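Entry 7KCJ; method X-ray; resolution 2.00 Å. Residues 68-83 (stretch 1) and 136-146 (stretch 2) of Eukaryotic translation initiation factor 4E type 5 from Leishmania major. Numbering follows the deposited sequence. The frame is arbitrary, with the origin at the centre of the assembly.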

# COMPACT_ATOMS: atom_id res chain seq x y z
N LYS A 68 9.25 -0.39 -11.87
CA LYS A 68 8.78 0.72 -11.00
C LYS A 68 7.27 0.59 -10.75
O LYS A 68 6.58 0.03 -11.60
N VAL A 69 6.76 1.00 -9.57
CA VAL A 69 5.34 0.85 -9.24
C VAL A 69 4.39 1.33 -10.35
O VAL A 69 3.46 0.60 -10.68
N HIS A 70 4.65 2.52 -10.94
CA HIS A 70 3.79 3.02 -12.02
C HIS A 70 3.76 2.12 -13.24
O HIS A 70 2.80 2.15 -14.02
N GLN A 71 4.77 1.27 -13.40
CA GLN A 71 4.86 0.31 -14.50
C GLN A 71 4.31 -1.04 -14.20
O GLN A 71 4.33 -1.89 -15.09
N LEU A 72 3.83 -1.30 -12.96
CA LEU A 72 3.29 -2.61 -12.61
C LEU A 72 2.04 -2.99 -13.40
O LEU A 72 1.79 -4.19 -13.60
N GLY A 73 1.27 -2.00 -13.83
CA GLY A 73 0.08 -2.28 -14.62
C GLY A 73 -1.21 -1.88 -13.95
O GLY A 73 -1.43 -2.22 -12.79
N MET A 74 -2.04 -1.16 -14.69
CA MET A 74 -3.36 -0.70 -14.27
C MET A 74 -4.20 -1.94 -13.94
O MET A 74 -4.26 -2.88 -14.73
N GLY A 75 -4.74 -1.96 -12.74
CA GLY A 75 -5.52 -3.11 -12.29
C GLY A 75 -4.76 -4.02 -11.35
O GLY A 75 -5.37 -4.85 -10.67
N SER A 76 -3.41 -3.91 -11.32
CA SER A 76 -2.62 -4.73 -10.43
C SER A 76 -2.49 -4.10 -9.02
O SER A 76 -2.83 -2.93 -8.81
N THR A 77 -1.99 -4.89 -8.07
CA THR A 77 -1.80 -4.44 -6.70
C THR A 77 -0.59 -5.13 -6.10
O THR A 77 -0.47 -6.36 -6.18
N LEU A 78 0.32 -4.37 -5.52
CA LEU A 78 1.48 -4.88 -4.79
C LEU A 78 1.04 -4.79 -3.33
O LEU A 78 0.66 -3.72 -2.89
N ILE A 79 1.00 -5.90 -2.62
CA ILE A 79 0.46 -5.96 -1.26
C ILE A 79 1.50 -6.28 -0.18
O ILE A 79 2.32 -7.17 -0.38
N PHE A 80 1.45 -5.57 0.95
CA PHE A 80 2.32 -5.81 2.10
C PHE A 80 1.41 -6.06 3.30
O PHE A 80 0.62 -5.18 3.65
N ALA A 81 1.52 -7.24 3.94
CA ALA A 81 0.68 -7.53 5.10
C ALA A 81 1.52 -7.93 6.28
O ALA A 81 2.30 -8.87 6.18
N ARG A 82 1.33 -7.26 7.42
CA ARG A 82 2.08 -7.60 8.61
C ARG A 82 1.64 -8.95 9.19
O ARG A 82 0.45 -9.15 9.45
N ASN A 83 2.59 -9.89 9.34
CA ASN A 83 2.40 -11.24 9.90
C ASN A 83 1.36 -12.11 9.18
O ASN A 83 0.84 -13.03 9.81
N CYS A 136 -1.35 0.54 11.50
CA CYS A 136 -1.39 0.33 10.05
C CYS A 136 -0.90 -1.12 9.74
O CYS A 136 0.29 -1.38 9.88
N ASP A 137 -1.80 -2.06 9.37
CA ASP A 137 -1.40 -3.46 9.15
C ASP A 137 -1.36 -3.96 7.72
O ASP A 137 -0.88 -5.07 7.51
N VAL A 138 -1.90 -3.23 6.77
CA VAL A 138 -1.87 -3.63 5.36
C VAL A 138 -1.58 -2.40 4.51
O VAL A 138 -2.16 -1.32 4.73
N LEU A 139 -0.72 -2.57 3.53
CA LEU A 139 -0.37 -1.52 2.60
C LEU A 139 -0.57 -2.09 1.20
O LEU A 139 -0.04 -3.15 0.89
N ARG A 140 -1.38 -1.42 0.36
CA ARG A 140 -1.64 -1.87 -1.00
C ARG A 140 -1.23 -0.77 -1.97
O ARG A 140 -1.66 0.36 -1.83
N ILE A 141 -0.36 -1.08 -2.91
CA ILE A 141 0.13 -0.10 -3.89
C ILE A 141 -0.40 -0.44 -5.27
O ILE A 141 -0.20 -1.56 -5.74
N ALA A 142 -1.19 0.46 -5.87
CA ALA A 142 -1.79 0.22 -7.18
C ALA A 142 -1.29 1.16 -8.26
O ALA A 142 -1.45 2.38 -8.12
N ALA A 143 -0.77 0.62 -9.36
CA ALA A 143 -0.34 1.46 -10.49
C ALA A 143 -1.60 2.00 -11.18
O ALA A 143 -2.47 1.22 -11.58
N ARG A 144 -1.69 3.33 -11.32
CA ARG A 144 -2.84 3.94 -12.00
C ARG A 144 -2.40 4.94 -13.11
O ARG A 144 -2.76 6.12 -13.04
N PRO A 145 -1.62 4.52 -14.12
CA PRO A 145 -1.20 5.51 -15.14
C PRO A 145 -2.33 6.01 -16.00
O PRO A 145 -3.28 5.29 -16.29
N SER A 146 -2.24 7.27 -16.39
CA SER A 146 -3.21 7.90 -17.25
C SER A 146 -2.47 8.69 -18.35
O SER A 146 -1.24 8.83 -18.29

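Strands 77-82 and 136-143 run antiparallel, and their backbone ladder fixes where the side chains fall. Leu78 pairs with Ile141 through two hydrogen bonds (Leu78 N to Ile141 O, 2.9 Å; Ile141 N to Leu78 O, 2.8 Å), and Phe80 pairs with Leu139 in the same way, so these four side chains share one face of the sheet. Ile79, Ala81, Val138 and Arg140 occupy the other.

Apolar packing centres on Ile141 (chi1 m, chi2 t), which loses more surface to the partner stretch than any other residue. Its CD1 lies 3.6 Å from Phe80 CE1, the Phe80 side chain being m, while its CG2 meets Val69 CG1 at 3.3 Å; Val69, a t rotamer, points toward the second stretch from the loop preceding the strand. Ala143 also points toward its partner. Its small CB fits against the loop backbone, 3.1 Å from Val69 O and 3.6 Å from Gly73 N. On the opposite face contacts are looser, with Ala81 CB 4.4 Å from Val138 CG2 and Thr77 CG2 lying over one face of the Arg140 guanidinium. Met74 (t, p, p) bends its end back across the second stretch, setting SD over the Arg144 guanidinium, 4.0 Å from Arg144 CZ.

The direct polar side-chain link is a salt bridge at the far end of the ladder. Arg82 extends through t, t before turning at chi3 (p), and its NE and NH2 donate to Asp137 OD1 at 2.9 and 3.0 Å, respectively; Asp137 is m.

Where the strands part toward the loop, two waters take over the bridging. One accepts from Gly75 N and donates to Ser76 O and Ala143 O. The other accepts from Ala143 N and donates to Ile141 O and Ser76 OG; that hydroxyl, on a p rotamer, itself donates to Gly73 O (2.8 Å) across the type II turn.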

# COMPACT_ATOMS: atom_id res chain seq x y z
CB LYS A 68 9.11 2.08 -11.63
CG LYS A 68 10.61 2.32 -11.73
CD LYS A 68 10.91 3.70 -12.24
CE LYS A 68 12.25 4.22 -11.74
NZ LYS A 68 12.20 4.56 -10.29
CB VAL A 69 4.97 1.51 -7.88
CG1 VAL A 69 3.47 1.45 -7.64
CG2 VAL A 69 5.71 0.83 -6.75
CB HIS A 70 4.14 4.47 -12.40
CG HIS A 70 5.56 4.68 -12.84
ND1 HIS A 70 5.90 4.76 -14.19
CD2 HIS A 70 6.68 4.86 -12.11
CE1 HIS A 70 7.20 4.97 -14.23
NE2 HIS A 70 7.72 5.03 -13.00
CB GLN A 71 6.30 0.15 -14.98
CG GLN A 71 6.82 1.35 -15.72
CD GLN A 71 5.87 1.70 -16.89
OE1 GLN A 71 5.49 0.85 -17.72
NE2 GLN A 71 5.43 2.95 -16.93
CB LEU A 72 3.06 -2.74 -11.10
CG LEU A 72 4.35 -2.80 -10.26
CD1 LEU A 72 4.00 -2.87 -8.78
CD2 LEU A 72 5.20 -4.00 -10.66
CB MET A 74 -4.01 0.10 -15.41
CG MET A 74 -5.48 0.33 -15.23
SD MET A 74 -5.76 1.51 -13.91
CE MET A 74 -5.57 3.05 -14.83
CB SER A 76 -1.24 -5.03 -11.03
OG SER A 76 -0.36 -3.94 -10.87
CB THR A 77 -3.05 -4.73 -5.82
OG1 THR A 77 -4.24 -4.42 -6.52
CG2 THR A 77 -3.02 -3.97 -4.53
CB LEU A 78 2.73 -4.03 -5.04
CG LEU A 78 3.97 -4.48 -4.28
CD1 LEU A 78 4.40 -5.88 -4.71
CD2 LEU A 78 5.13 -3.48 -4.48
CB ILE A 79 -0.67 -7.03 -1.27
CG1 ILE A 79 -1.77 -6.69 -2.32
CG2 ILE A 79 -1.27 -7.27 0.13
CD1 ILE A 79 -2.82 -7.86 -2.58
CB PHE A 80 3.22 -4.59 2.40
CG PHE A 80 4.13 -4.18 1.27
CD1 PHE A 80 3.65 -3.44 0.21
CD2 PHE A 80 5.48 -4.51 1.29
CE1 PHE A 80 4.49 -3.06 -0.83
CE2 PHE A 80 6.31 -4.14 0.25
CZ PHE A 80 5.81 -3.40 -0.79
CB ALA A 81 -0.33 -8.63 4.78
CB ARG A 82 1.96 -6.46 9.64
CG ARG A 82 2.93 -6.62 10.80
CD ARG A 82 2.74 -5.53 11.83
NE ARG A 82 1.38 -5.52 12.38
CZ ARG A 82 0.97 -6.28 13.40
NH1 ARG A 82 1.81 -7.11 14.00
NH2 ARG A 82 -0.28 -6.19 13.83
CB ASN A 83 2.03 -11.15 11.39
CG ASN A 83 3.13 -10.77 12.33
OD1 ASN A 83 2.87 -10.30 13.45
ND2 ASN A 83 4.38 -10.98 11.96
CB CYS A 136 -0.54 1.39 9.35
SG CYS A 136 -1.00 3.10 9.74
CB ASP A 137 -2.26 -4.44 9.94
CG ASP A 137 -2.16 -4.25 11.42
OD1 ASP A 137 -1.04 -4.01 11.92
OD2 ASP A 137 -3.21 -4.31 12.10
CB VAL A 138 -3.16 -4.36 4.85
CG1 VAL A 138 -3.07 -4.63 3.36
CG2 VAL A 138 -3.41 -5.66 5.60
CB LEU A 139 1.09 -1.15 2.82
CG LEU A 139 1.58 0.18 2.30
CD1 LEU A 139 0.83 1.32 2.94
CD2 LEU A 139 3.05 0.32 2.64
CB ARG A 140 -3.12 -2.23 -1.17
CG ARG A 140 -3.70 -2.99 0.01
CD ARG A 140 -4.61 -4.11 -0.41
NE ARG A 140 -5.87 -3.60 -0.93
CZ ARG A 140 -6.70 -4.30 -1.70
NH1 ARG A 140 -6.40 -5.54 -2.06
NH2 ARG A 140 -7.85 -3.76 -2.11
CB ILE A 141 1.66 0.02 -3.84
CG1 ILE A 141 2.16 0.20 -2.41
CG2 ILE A 141 2.13 1.16 -4.69
CD1 ILE A 141 3.72 0.11 -2.32
CB ALA A 142 -3.30 0.33 -7.08
CB ALA A 143 0.44 0.62 -11.50
CB ARG A 144 -3.74 4.63 -10.96
CG ARG A 144 -4.32 3.67 -9.93
CD ARG A 144 -5.74 4.04 -9.55
NE ARG A 144 -6.66 2.94 -9.81
CZ ARG A 144 -7.67 3.00 -10.68
NH1 ARG A 144 -7.90 4.11 -11.37
NH2 ARG A 144 -8.45 1.94 -10.86
CB PRO A 145 -0.17 4.76 -15.99
CG PRO A 145 -0.54 3.31 -15.84
CD PRO A 145 -1.07 3.17 -14.42
CB SER A 146 -4.14 8.80 -16.44
OG SER A 146 -3.46 9.92 -15.89
O HOH W 1 -3.71 -0.74 -10.38
O HOH W 2 0.52 -1.91 -8.76